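Local coordinates for protein acetyl-CoA acetyltransferase (Bacillus anthracis, PDB 3SS6) that probably catalyses the thiolase reaction, the reversible Claisen condensation of two acetyl-CoA molecules to acetoacetyl-CoA and free coenzyme A, at residues A[6-12]-A[271-277]; A[27-33]-A[118-123]; A[359-363]-A[375-379]. All blocks are in the same frame, centred on the assembly; numbering follows the deposited sequence.

Interaction 1: residues A[6-12]-A[271-277]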
ATOM      1  N   ASN A   6     -31.673 -40.015  -3.472  1.00 18.03           N
ATOM      2  CA  ASN A   6     -30.841 -39.889  -4.662  1.00 17.49           C
ATOM      3  C   ASN A   6     -30.757 -38.425  -5.038  1.00 18.71           C
ATOM      4  O   ASN A   6     -31.738 -37.693  -4.897  1.00 17.01           O
ATOM      5  CB  ASN A   6     -31.434 -40.662  -5.842  1.00 16.15           C
ATOM      6  CG  ASN A   6     -31.432 -42.170  -5.630  1.00 19.98           C
ATOM      7  OD1 ASN A   6     -30.762 -42.684  -4.738  1.00 21.69           O
ATOM      8  ND2 ASN A   6     -32.167 -42.889  -6.490  1.00 21.64           N
ATOM      9  N   VAL A   7     -29.599 -38.009  -5.542  1.00 14.29           N
ATOM     10  CA  VAL A   7     -29.372 -36.616  -5.934  1.00 14.01           C
ATOM     11  C   VAL A   7     -29.370 -36.480  -7.460  1.00 16.16           C
ATOM     12  O   VAL A   7     -28.605 -37.153  -8.149  1.00 17.01           O
ATOM     13  CB  VAL A   7     -28.039 -36.119  -5.394  1.00 15.51           C
ATOM     14  CG1 VAL A   7     -27.840 -34.635  -5.758  1.00 15.46           C
ATOM     15  CG2 VAL A   7     -27.981 -36.319  -3.882  1.00 16.67           C
ATOM     16  N   VAL A   8     -30.226 -35.611  -7.984  1.00 15.06           N
ATOM     17  CA  VAL A   8     -30.265 -35.364  -9.418  1.00 13.06           C
ATOM     18  C   VAL A   8     -29.963 -33.902  -9.704  1.00 16.27           C
ATOM     19  O   VAL A   8     -30.047 -33.046  -8.823  1.00 14.66           O
ATOM     20  CB  VAL A   8     -31.618 -35.779 -10.061  1.00 15.36           C
ATOM     21  CG1 VAL A   8     -31.860 -37.276  -9.850  1.00 16.90           C
ATOM     22  CG2 VAL A   8     -32.757 -34.959  -9.497  1.00 16.89           C
ATOM     23  N   ILE A   9     -29.590 -33.635 -10.947  1.00 15.76           N
ATOM     24  CA  ILE A   9     -29.147 -32.318 -11.374  1.00 13.18           C
ATOM     25  C   ILE A   9     -30.102 -31.863 -12.460  1.00 14.89           C
ATOM     26  O   ILE A   9     -30.248 -32.545 -13.475  1.00 15.92           O
ATOM     27  CB  ILE A   9     -27.722 -32.404 -11.963  1.00 12.64           C
ATOM     28  CG1 ILE A   9     -26.719 -32.784 -10.866  1.00 16.58           C
ATOM     29  CG2 ILE A   9     -27.313 -31.071 -12.604  1.00 14.21           C
ATOM     30  CD1 ILE A   9     -25.418 -33.363 -11.402  1.00 19.73           C
ATOM     31  N   THR A  10     -30.750 -30.720 -12.260  1.00 13.06           N
ATOM     32  CA  THR A  10     -31.773 -30.275 -13.219  1.00 16.71           C
ATOM     33  C   THR A  10     -31.353 -29.129 -14.146  1.00 16.77           C
ATOM     34  O   THR A  10     -32.056 -28.824 -15.125  1.00 17.58           O
ATOM     35  CB  THR A  10     -33.079 -29.888 -12.496  1.00 17.04           C
ATOM     36  OG1 THR A  10     -32.825 -28.805 -11.595  1.00 15.57           O
ATOM     37  CG2 THR A  10     -33.633 -31.084 -11.725  1.00 17.87           C
ATOM     38  N   ALA A  11     -30.225 -28.495 -13.839  1.00 14.72           N
ATOM     39  CA  ALA A  11     -29.672 -27.444 -14.688  1.00 15.88           C
ATOM     40  C   ALA A  11     -28.181 -27.400 -14.447  1.00 14.19           C
ATOM     41  O   ALA A  11     -27.715 -27.745 -13.357  1.00 14.78           O
ATOM     42  CB  ALA A  11     -30.299 -26.074 -14.373  1.00 14.56           C
ATOM     43  N   ALA A  12     -27.436 -26.992 -15.471  1.00 13.97           N
ATOM     44  CA  ALA A  12     -25.988 -26.909 -15.369  1.00 14.74           C
ATOM     45  C   ALA A  12     -25.517 -25.858 -16.357  1.00 14.86           C
ATOM     46  O   ALA A  12     -25.571 -26.071 -17.569  1.00 14.63           O
ATOM     47  CB  ALA A  12     -25.361 -28.261 -15.684  1.00 13.98           C
ATOM     48  N   LEU A 271     -40.167 -32.936 -13.458  1.00 23.74           N
ATOM     49  CA  LEU A 271     -38.956 -32.509 -14.153  1.00 22.37           C
ATOM     50  C   LEU A 271     -38.147 -33.704 -14.626  1.00 26.22           C
ATOM     51  O   LEU A 271     -37.968 -34.671 -13.882  1.00 28.86           O
ATOM     52  CB  LEU A 271     -38.058 -31.680 -13.216  1.00 21.61           C
ATOM     53  CG  LEU A 271     -38.580 -30.386 -12.608  1.00 29.11           C
ATOM     54  CD1 LEU A 271     -37.530 -29.789 -11.670  1.00 23.38           C
ATOM     55  CD2 LEU A 271     -38.921 -29.401 -13.703  1.00 36.70           C
ATOM     56  N   GLN A 272     -37.650 -33.634 -15.859  1.00 20.61           N
ATOM     57  CA  GLN A 272     -36.644 -34.584 -16.337  1.00 18.86           C
ATOM     58  C   GLN A 272     -35.250 -34.042 -16.030  1.00 17.20           C
ATOM     59  O   GLN A 272     -34.799 -33.084 -16.659  1.00 16.94           O
ATOM     60  CB  GLN A 272     -36.798 -34.811 -17.844  1.00 20.54           C
ATOM     61  CG  GLN A 272     -35.716 -35.688 -18.476  1.00 19.67           C
ATOM     62  CD  GLN A 272     -35.663 -37.078 -17.868  1.00 21.69           C
ATOM     63  OE1 GLN A 272     -34.671 -37.459 -17.242  1.00 25.29           O
ATOM     64  NE2 GLN A 272     -36.730 -37.838 -18.046  1.00 23.10           N
ATOM     65  N   PRO A 273     -34.556 -34.650 -15.061  1.00 18.04           N
ATOM     66  CA  PRO A 273     -33.210 -34.159 -14.753  1.00 15.85           C
ATOM     67  C   PRO A 273     -32.238 -34.449 -15.884  1.00 16.75           C
ATOM     68  O   PRO A 273     -32.501 -35.312 -16.722  1.00 17.27           O
ATOM     69  CB  PRO A 273     -32.819 -34.952 -13.498  1.00 16.09           C
ATOM     70  CG  PRO A 273     -34.144 -35.447 -12.919  1.00 16.13           C
ATOM     71  CD  PRO A 273     -34.968 -35.734 -14.154  1.00 17.19           C
ATOM     72  N   LEU A 274     -31.131 -33.711 -15.895  1.00 14.67           N
ATOM     73  CA  LEU A 274     -30.055 -33.912 -16.855  1.00 16.59           C
ATOM     74  C   LEU A 274     -29.223 -35.124 -16.479  1.00 18.77           C
ATOM     75  O   LEU A 274     -28.716 -35.833 -17.355  1.00 17.96           O
ATOM     76  CB  LEU A 274     -29.125 -32.687 -16.875  1.00 14.20           C
ATOM     77  CG  LEU A 274     -29.737 -31.340 -17.238  1.00 16.04           C
ATOM     78  CD1 LEU A 274     -28.710 -30.232 -17.017  1.00 15.82           C
ATOM     79  CD2 LEU A 274     -30.220 -31.342 -18.683  1.00 22.25           C
ATOM     80  N   ALA A 275     -29.069 -35.345 -15.175  1.00 16.60           N
ATOM     81  CA  ALA A 275     -28.110 -36.324 -14.680  1.00 13.48           C
ATOM     82  C   ALA A 275     -28.349 -36.646 -13.212  1.00 15.87           C
ATOM     83  O   ALA A 275     -29.036 -35.903 -12.514  1.00 16.13           O
ATOM     84  CB  ALA A 275     -26.684 -35.781 -14.858  1.00 14.89           C
ATOM     85  N   ARG A 276     -27.768 -37.754 -12.754  1.00 15.04           N
ATOM     86  CA  ARG A 276     -27.752 -38.086 -11.334  1.00 16.18           C
ATOM     87  C   ARG A 276     -26.316 -38.185 -10.842  1.00 17.58           C
ATOM     88  O   ARG A 276     -25.393 -38.473 -11.613  1.00 17.78           O
ATOM     89  CB  ARG A 276     -28.489 -39.404 -11.063  1.00 17.99           C
ATOM     90  CG  ARG A 276     -27.761 -40.646 -11.591  1.00 17.01           C
ATOM     91  CD  ARG A 276     -28.425 -41.957 -11.116  1.00 20.05           C
ATOM     92  NE  ARG A 276     -29.767 -42.125 -11.673  1.00 21.38           N
ATOM     93  CZ  ARG A 276     -30.892 -41.832 -11.027  1.00 23.37           C
ATOM     94  NH1 ARG A 276     -30.854 -41.361  -9.783  1.00 23.61           N
ATOM     95  NH2 ARG A 276     -32.062 -42.019 -11.623  1.00 23.91           N
ATOM     96  N   ILE A 277     -26.122 -37.929  -9.557  1.00 14.96           N
ATOM     97  CA  ILE A 277     -24.820 -38.164  -8.951  1.00 15.43           C
ATOM     98  C   ILE A 277     -24.811 -39.573  -8.369  1.00 18.17           C
ATOM     99  O   ILE A 277     -25.696 -39.934  -7.584  1.00 19.25           O
ATOM    100  CB  ILE A 277     -24.511 -37.117  -7.864  1.00 14.31           C
ATOM    101  CG1 ILE A 277     -24.304 -35.746  -8.512  1.00 15.96           C
ATOM    102  CG2 ILE A 277     -23.244 -37.513  -7.101  1.00 15.45           C
ATOM    103  CD1 ILE A 277     -24.238 -34.569  -7.531  1.00 17.35           C
TER
HETATM  104  O   HOH W   1     -27.264 -39.491  -5.280  1.00 27.46           O
HETATM  105  O   HOH W   2     -34.256 -30.503 -15.831  1.00 27.49           O
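Ile9 spends both of its backbone polar groups on the segment 271-277. Its N donates to Ala275 O at 2.8 Å, while its O receives Leu274 N, also at 2.8 Å, and more weakly Ala275 N at 3.5 Å. One rung further, Ile277 N donates to Val7 O at 3.0 Å. Two waters extend the pairing at its ends: one accepts from Val7 N and donates to Ile277 O, the other donates to both Thr10 O and Gln272 O. The polar side chains find their partners outside the two segments. The Arg276 guanidinium lies beside the Asn6 amide, their planes 80° apart, and both groups are held by Glu263, through a salt bridge and a hydrogen bond respectively; Thr10 OG1 is bonded to Gly44 O. On the face carrying Ile9, CD1 of that residue meets Ile277 CG1 at 3.9 Å, the two side chains crossing at about a right angle. Val8 CG2 instead rests on Pro273 CG (3.7 Å). With Leu274 and Ala275 both set against Ile9, this is a classic beta bulge in an antiparallel pair, joining the parts of the chain that belong to the N- and C-terminal thiolase domain families through neighbouring strands of the central sheet.

Interaction 2: residues A[27-33]-A[118-123]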
ATOM      1  N   VAL A  27     -14.851  -7.290 -12.972  1.00 14.61           N
ATOM      2  CA  VAL A  27     -16.015  -7.936 -12.381  1.00 12.40           C
ATOM      3  C   VAL A  27     -15.580  -8.646 -11.102  1.00 13.43           C
ATOM      4  O   VAL A  27     -14.555  -9.340 -11.110  1.00 14.75           O
ATOM      5  CB  VAL A  27     -16.640  -8.937 -13.364  1.00 15.07           C
ATOM      6  CG1 VAL A  27     -17.840  -9.630 -12.756  1.00 17.24           C
ATOM      7  CG2 VAL A  27     -17.052  -8.210 -14.658  1.00 17.80           C
ATOM      8  N   THR A  28     -16.350  -8.480 -10.021  1.00 13.30           N
ATOM      9  CA  THR A  28     -16.042  -9.166  -8.764  1.00 12.60           C
ATOM     10  C   THR A  28     -16.636 -10.577  -8.758  1.00 12.87           C
ATOM     11  O   THR A  28     -17.467 -10.911  -9.611  1.00 12.30           O
ATOM     12  CB  THR A  28     -16.594  -8.421  -7.523  1.00 13.72           C
ATOM     13  OG1 THR A  28     -18.022  -8.558  -7.464  1.00 14.48           O
ATOM     14  CG2 THR A  28     -16.208  -6.947  -7.545  1.00 16.91           C
ATOM     15  N   PRO A  29     -16.214 -11.413  -7.795  1.00 11.25           N
ATOM     16  CA  PRO A  29     -16.775 -12.772  -7.795  1.00 11.44           C
ATOM     17  C   PRO A  29     -18.290 -12.787  -7.617  1.00 11.97           C
ATOM     18  O   PRO A  29     -18.966 -13.582  -8.273  1.00 11.82           O
ATOM     19  CB  PRO A  29     -16.070 -13.445  -6.602  1.00 11.27           C
ATOM     20  CG  PRO A  29     -14.751 -12.725  -6.486  1.00 12.73           C
ATOM     21  CD  PRO A  29     -15.114 -11.266  -6.821  1.00 12.44           C
ATOM     22  N   VAL A  30     -18.824 -11.952  -6.733  1.00 11.45           N
ATOM     23  CA  VAL A  30     -20.280 -11.898  -6.570  1.00 10.88           C
ATOM     24  C   VAL A  30     -20.955 -11.469  -7.870  1.00 12.99           C
ATOM     25  O   VAL A  30     -21.931 -12.081  -8.293  1.00 13.16           O
ATOM     26  CB  VAL A  30     -20.698 -10.978  -5.400  1.00 12.21           C
ATOM     27  CG1 VAL A  30     -22.202 -10.652  -5.463  1.00 13.26           C
ATOM     28  CG2 VAL A  30     -20.342 -11.643  -4.064  1.00 13.67           C
ATOM     29  N   GLU A  31     -20.401 -10.457  -8.531  1.00 13.79           N
ATOM     30  CA  GLU A  31     -20.989  -9.978  -9.781  1.00 12.60           C
ATOM     31  C   GLU A  31     -20.998 -11.054 -10.854  1.00 14.30           C
ATOM     32  O   GLU A  31     -21.928 -11.133 -11.661  1.00 14.52           O
ATOM     33  CB  GLU A  31     -20.247  -8.739 -10.272  1.00 15.88           C
ATOM     34  CG  GLU A  31     -20.454  -7.553  -9.348  1.00 15.54           C
ATOM     35  CD  GLU A  31     -19.577  -6.375  -9.699  1.00 21.29           C
ATOM     36  OE1 GLU A  31     -18.575  -6.564 -10.412  1.00 15.90           O
ATOM     37  OE2 GLU A  31     -19.882  -5.254  -9.242  1.00 25.22           O
ATOM     38  N   LEU A  32     -19.970 -11.895 -10.834  1.00 11.28           N
ATOM     39  CA  LEU A  32     -19.791 -12.913 -11.865  1.00 11.81           C
ATOM     40  C   LEU A  32     -20.708 -14.105 -11.587  1.00 11.33           C
ATOM     41  O   LEU A  32     -21.180 -14.770 -12.505  1.00 12.69           O
ATOM     42  CB  LEU A  32     -18.321 -13.343 -11.910  1.00 13.50           C
ATOM     43  CG  LEU A  32     -17.901 -14.387 -12.953  1.00 14.01           C
ATOM     44  CD1 LEU A  32     -18.455 -14.020 -14.337  1.00 17.08           C
ATOM     45  CD2 LEU A  32     -16.364 -14.481 -12.983  1.00 11.43           C
ATOM     46  N   ALA A  33     -20.978 -14.351 -10.306  1.00 12.33           N
ATOM     47  CA  ALA A  33     -21.866 -15.458  -9.923  1.00 12.43           C
ATOM     48  C   ALA A  33     -23.324 -15.132 -10.170  1.00 14.21           C
ATOM     49  O   ALA A  33     -24.085 -15.998 -10.588  1.00 12.30           O
ATOM     50  CB  ALA A  33     -21.662 -15.837  -8.456  1.00 14.78           C
ATOM     51  N   VAL A 118     -16.870 -20.103  -8.358  1.00 11.65           N
ATOM     52  CA  VAL A 118     -16.561 -18.846  -9.023  1.00 11.56           C
ATOM     53  C   VAL A 118     -15.119 -18.461  -8.722  1.00 12.46           C
ATOM     54  O   VAL A 118     -14.578 -18.781  -7.654  1.00 11.75           O
ATOM     55  CB  VAL A 118     -17.527 -17.716  -8.575  1.00 10.89           C
ATOM     56  CG1 VAL A 118     -17.439 -17.506  -7.058  1.00 12.75           C
ATOM     57  CG2 VAL A 118     -17.214 -16.385  -9.314  1.00 11.65           C
ATOM     58  N   GLU A 119     -14.485 -17.794  -9.680  1.00 11.18           N
ATOM     59  CA  GLU A 119     -13.209 -17.139  -9.418  1.00 10.59           C
ATOM     60  C   GLU A 119     -13.116 -15.941 -10.320  1.00 11.89           C
ATOM     61  O   GLU A 119     -13.369 -16.040 -11.532  1.00 13.03           O
ATOM     62  CB  GLU A 119     -12.009 -18.064  -9.684  1.00 10.29           C
ATOM     63  CG  GLU A 119     -10.749 -17.668  -8.863  1.00 10.49           C
ATOM     64  CD  GLU A 119     -10.920 -18.028  -7.378  1.00 11.75           C
ATOM     65  OE1 GLU A 119     -11.233 -19.198  -7.075  1.00 12.41           O
ATOM     66  OE2 GLU A 119     -10.779 -17.138  -6.517  1.00 12.27           O
ATOM     67  N   ALA A 120     -12.770 -14.809  -9.723  1.00 11.46           N
ATOM     68  CA  ALA A 120     -12.515 -13.581 -10.461  1.00 10.92           C
ATOM     69  C   ALA A 120     -11.060 -13.246 -10.180  1.00 10.74           C
ATOM     70  O   ALA A 120     -10.741 -12.482  -9.260  1.00 12.49           O
ATOM     71  CB  ALA A 120     -13.440 -12.466  -9.988  1.00 13.58           C
ATOM     72  N   MET A 121     -10.164 -13.858 -10.944  1.00 10.56           N
ATOM     73  CA  MET A 121      -8.742 -13.707 -10.659  1.00 12.60           C
ATOM     74  C   MET A 121      -8.276 -12.304 -11.051  1.00 14.00           C
ATOM     75  O   MET A 121      -7.491 -11.701 -10.331  1.00 14.13           O
ATOM     76  CB  MET A 121      -7.931 -14.814 -11.343  1.00 12.82           C
ATOM     77  CG  MET A 121      -8.376 -16.195 -10.859  1.00 11.60           C
ATOM     78  SD  MET A 121      -7.480 -17.622 -11.524  1.00 14.22           S
ATOM     79  CE  MET A 121      -5.977 -17.578 -10.522  1.00 15.11           C
ATOM     80  N   SER A 122      -8.792 -11.784 -12.168  1.00 11.44           N
ATOM     81  CA  SER A 122      -8.382 -10.477 -12.677  1.00 12.51           C
ATOM     82  C   SER A 122      -8.619  -9.343 -11.685  1.00 13.60           C
ATOM     83  O   SER A 122      -7.870  -8.366 -11.664  1.00 15.91           O
ATOM     84  CB  SER A 122      -9.109 -10.139 -13.981  1.00 13.33           C
ATOM     85  OG  SER A 122      -8.827 -11.066 -15.022  1.00 13.32           O
ATOM     86  N   SER A 123      -9.683  -9.443 -10.891  1.00 13.86           N
ATOM     87  CA  SER A 123     -10.044  -8.358  -9.962  1.00 12.98           C
ATOM     88  C   SER A 123      -9.552  -8.615  -8.537  1.00 13.31           C
ATOM     89  O   SER A 123      -9.866  -7.859  -7.597  1.00 15.30           O
ATOM     90  CB  SER A 123     -11.565  -8.142  -9.975  1.00 15.29           C
ATOM     91  OG  SER A 123     -12.236  -9.336  -9.586  1.00 14.00           O
TER
HETATM   92  O   HOH W   3     -12.157 -10.788 -12.507  1.00 19.46           O
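Ser123 OG donates to Val27 O at 2.8 Å, the hydroxyl approaching from above the carbonyl plane, 37° out of it. The serine torsion (chi1 59°) tucks OG between its own backbone N and carbonyl carbon, and from there it meets the carbonyl just ahead of helix 29-43. A water also donates to Val27 O and accepts a weak bond from Ser123 N. Beside this polar link, the methyl of Ala120 packs against the Pro29 ring, CB to CG 3.7 Å. In Val118, chi1 of 59° sets CG1 between N and the carbonyl carbon and leaves CG2 anti to N, which sends the CG2 methyl to Pro29 O at 3.5 Å and to Leu32 CB at 4.1 Å. Leu32 in turn brings CD2 to within 3.7 Å of Glu119 O. The helix start is fixed by a capping box: Glu31 N donates to Thr28 OG1 at 3.2 Å, and Thr28 N returns a bond to Glu31 OE1, met from above the carboxylate plane. Thr28 OG1 is also bonded to Glu65. The first turn of helix 29-43 thus lies across the end of strand 112-120, with helix 68-75 against Val30 and Ala33, strand 204-207 touching Val27 and Leu32, and Trp133 of a second subunit bonded to Ser122 O.

Interaction 3: residues A[359-363]-A[375-379]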
ATOM      1  N   ILE A 359     -16.050 -28.083 -15.102  1.00 11.70           N
ATOM      2  CA  ILE A 359     -15.835 -29.330 -15.833  1.00 12.55           C
ATOM      3  C   ILE A 359     -17.021 -30.268 -15.667  1.00 13.37           C
ATOM      4  O   ILE A 359     -17.288 -31.089 -16.546  1.00 14.65           O
ATOM      5  CB  ILE A 359     -14.491 -30.033 -15.483  1.00 13.03           C
ATOM      6  CG1 ILE A 359     -14.466 -30.533 -14.031  1.00 14.17           C
ATOM      7  CG2 ILE A 359     -13.316 -29.098 -15.787  1.00 13.76           C
ATOM      8  CD1 ILE A 359     -13.191 -31.333 -13.677  1.00 14.14           C
ATOM      9  N   THR A 360     -17.747 -30.131 -14.557  1.00 12.91           N
ATOM     10  CA  THR A 360     -18.940 -30.957 -14.341  1.00 11.57           C
ATOM     11  C   THR A 360     -20.067 -30.499 -15.275  1.00 13.57           C
ATOM     12  O   THR A 360     -20.739 -31.317 -15.908  1.00 13.92           O
ATOM     13  CB  THR A 360     -19.384 -30.939 -12.863  1.00 12.82           C
ATOM     14  OG1 THR A 360     -18.291 -31.385 -12.037  1.00 13.15           O
ATOM     15  CG2 THR A 360     -20.588 -31.860 -12.643  1.00 13.67           C
ATOM     16  N   VAL A 361     -20.264 -29.190 -15.363  1.00 12.39           N
ATOM     17  CA  VAL A 361     -21.210 -28.628 -16.338  1.00 13.23           C
ATOM     18  C   VAL A 361     -20.902 -29.144 -17.742  1.00 13.99           C
ATOM     19  O   VAL A 361     -21.787 -29.632 -18.456  1.00 14.47           O
ATOM     20  CB  VAL A 361     -21.161 -27.083 -16.338  1.00 13.18           C
ATOM     21  CG1 VAL A 361     -21.910 -26.500 -17.549  1.00 13.88           C
ATOM     22  CG2 VAL A 361     -21.724 -26.523 -15.053  1.00 14.05           C
ATOM     23  N   SER A 362     -19.644 -29.025 -18.152  1.00 12.68           N
ATOM     24  CA  SER A 362     -19.250 -29.437 -19.497  1.00 13.11           C
ATOM     25  C   SER A 362     -19.449 -30.935 -19.749  1.00 14.12           C
ATOM     26  O   SER A 362     -19.931 -31.355 -20.817  1.00 15.33           O
ATOM     27  CB  SER A 362     -17.803 -29.024 -19.753  1.00 17.30           C
ATOM     28  OG  SER A 362     -17.686 -27.606 -19.643  1.00 17.80           O
ATOM     29  N   LEU A 363     -19.079 -31.741 -18.763  1.00 12.58           N
ATOM     30  CA  LEU A 363     -19.264 -33.180 -18.860  1.00 12.87           C
ATOM     31  C   LEU A 363     -20.728 -33.548 -19.057  1.00 15.52           C
ATOM     32  O   LEU A 363     -21.064 -34.367 -19.910  1.00 15.06           O
ATOM     33  CB  LEU A 363     -18.729 -33.859 -17.600  1.00 12.44           C
ATOM     34  CG  LEU A 363     -18.848 -35.380 -17.526  1.00 14.06           C
ATOM     35  CD1 LEU A 363     -18.095 -36.068 -18.665  1.00 16.64           C
ATOM     36  CD2 LEU A 363     -18.282 -35.814 -16.169  1.00 14.08           C
ATOM     37  N   GLY A 375     -20.071 -40.719 -16.616  1.00 14.84           N
ATOM     38  CA  GLY A 375     -19.057 -39.673 -16.624  1.00 15.84           C
ATOM     39  C   GLY A 375     -18.258 -39.622 -15.334  1.00 17.44           C
ATOM     40  O   GLY A 375     -18.783 -39.886 -14.255  1.00 16.41           O
ATOM     41  N   ILE A 376     -16.976 -39.296 -15.460  1.00 16.13           N
ATOM     42  CA  ILE A 376     -16.138 -39.019 -14.297  1.00 14.66           C
ATOM     43  C   ILE A 376     -15.534 -37.642 -14.475  1.00 14.45           C
ATOM     44  O   ILE A 376     -14.953 -37.355 -15.523  1.00 14.47           O
ATOM     45  CB  ILE A 376     -14.984 -40.028 -14.182  1.00 15.48           C
ATOM     46  CG1 ILE A 376     -15.529 -41.449 -14.035  1.00 16.81           C
ATOM     47  CG2 ILE A 376     -14.092 -39.673 -13.004  1.00 17.96           C
ATOM     48  CD1 ILE A 376     -14.434 -42.535 -14.059  1.00 19.02           C
ATOM     49  N   ALA A 377     -15.666 -36.792 -13.456  1.00 12.40           N
ATOM     50  CA  ALA A 377     -14.986 -35.504 -13.459  1.00 13.35           C
ATOM     51  C   ALA A 377     -14.029 -35.485 -12.269  1.00 13.40           C
ATOM     52  O   ALA A 377     -14.408 -35.832 -11.153  1.00 14.43           O
ATOM     53  CB  ALA A 377     -15.980 -34.358 -13.362  1.00 14.98           C
ATOM     54  N   SER A 378     -12.790 -35.074 -12.499  1.00 13.59           N
ATOM     55  CA  SER A 378     -11.800 -35.141 -11.431  1.00 13.26           C
ATOM     56  C   SER A 378     -10.720 -34.102 -11.624  1.00 15.79           C
ATOM     57  O   SER A 378     -10.388 -33.744 -12.750  1.00 14.25           O
ATOM     58  CB  SER A 378     -11.170 -36.541 -11.399  1.00 15.35           C
ATOM     59  OG  SER A 378     -10.244 -36.677 -10.331  1.00 15.26           O
ATOM     60  N   LEU A 379     -10.160 -33.620 -10.522  1.00 14.10           N
ATOM     61  CA  LEU A 379      -9.080 -32.650 -10.649  1.00 16.87           C
ATOM     62  C   LEU A 379      -8.140 -32.644  -9.467  1.00 20.42           C
ATOM     63  O   LEU A 379      -8.526 -33.038  -8.374  1.00 17.57           O
ATOM     64  CB  LEU A 379      -9.638 -31.250 -10.938  1.00 17.62           C
ATOM     65  CG  LEU A 379     -10.359 -30.435  -9.870  1.00 16.99           C
ATOM     66  CD1 LEU A 379     -10.787 -29.127 -10.514  1.00 16.35           C
ATOM     67  CD2 LEU A 379     -11.565 -31.179  -9.314  1.00 14.58           C
TER
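Helix 352-370 packs on the sheet in the C-terminal thiolase domain and is followed by strand 374-381, the chain turning back after the helix so that the two run almost antiparallel, with 161° between the axes of segments 359-363 and 375-379. Ala377 CB is approached by three helix side chains. Leu363 brings CD2 to within 3.9 Å of it, Thr360 OG1 approaches at 4.0 Å, and Ile359 CD1 lies 4.1 Å away. Leu363 carries its CG opposite the backbone N (chi1 180°), a setting that extends the side chain from the helix and places CD2 over the strand backbone, 3.7 Å from Ile376 C. The same methyl comes 3.9 Å from Gly375 C; glycine presents bare backbone there, and the leucine settles directly against it. One helical turn earlier, Ile359 has CG1 between its backbone N and carbonyl carbon (chi1 66°). From this position CD1 reaches Ser378 O at 3.8 Å and, more loosely, Leu379 CB at 4.5 Å.

This is the helix-on-sheet packing of the layered alpha-beta-alpha thiolase fold: residues 359 and 363, one turn apart, point down onto the sheet, while strand residues alternate between its two faces. Ala377 and Leu379 direct their side chains to this helix; Ile376 and Ser378 point to the other face, where helix 294-305 packs on them. Aliphatic side chains pack on the strand with no hydrogen bond between the segments, and the hydroxyls nearby are satisfied elsewhere, Thr360 OG1 by Gly356 O within its own helix and Ser378 OG by Val387 O on the adjoining strand. Leu363 also spans the neighbouring strands, touching Ile391 of strand 385-393 and Leu314 of strand 314-317.

How the interactions relate
All three contacts are largely buried and reach the same sheet, but they use it differently. Interaction 1 is strand pairing within the sheet, carried by backbone bonds, and is more exposed towards its edges, as at Asn6. Interactions 2 and 3 each lay a helix on a strand; interaction 2 mixes apolar packing with a serine-to-carbonyl bond and a capped helix start, whereas interaction 3 rests on aliphatic packing without hydrogen bonds between its segments. Interactions 1 and 3 touch, Ala12 O lying 3.7 Å from Val361 CG1, and Ile364 of helix 352-370 also covers Ile9 and Leu274. Interaction 2 stands apart, its centre about 26 Å from that of interaction 1 and about 22 Å from that of interaction 3.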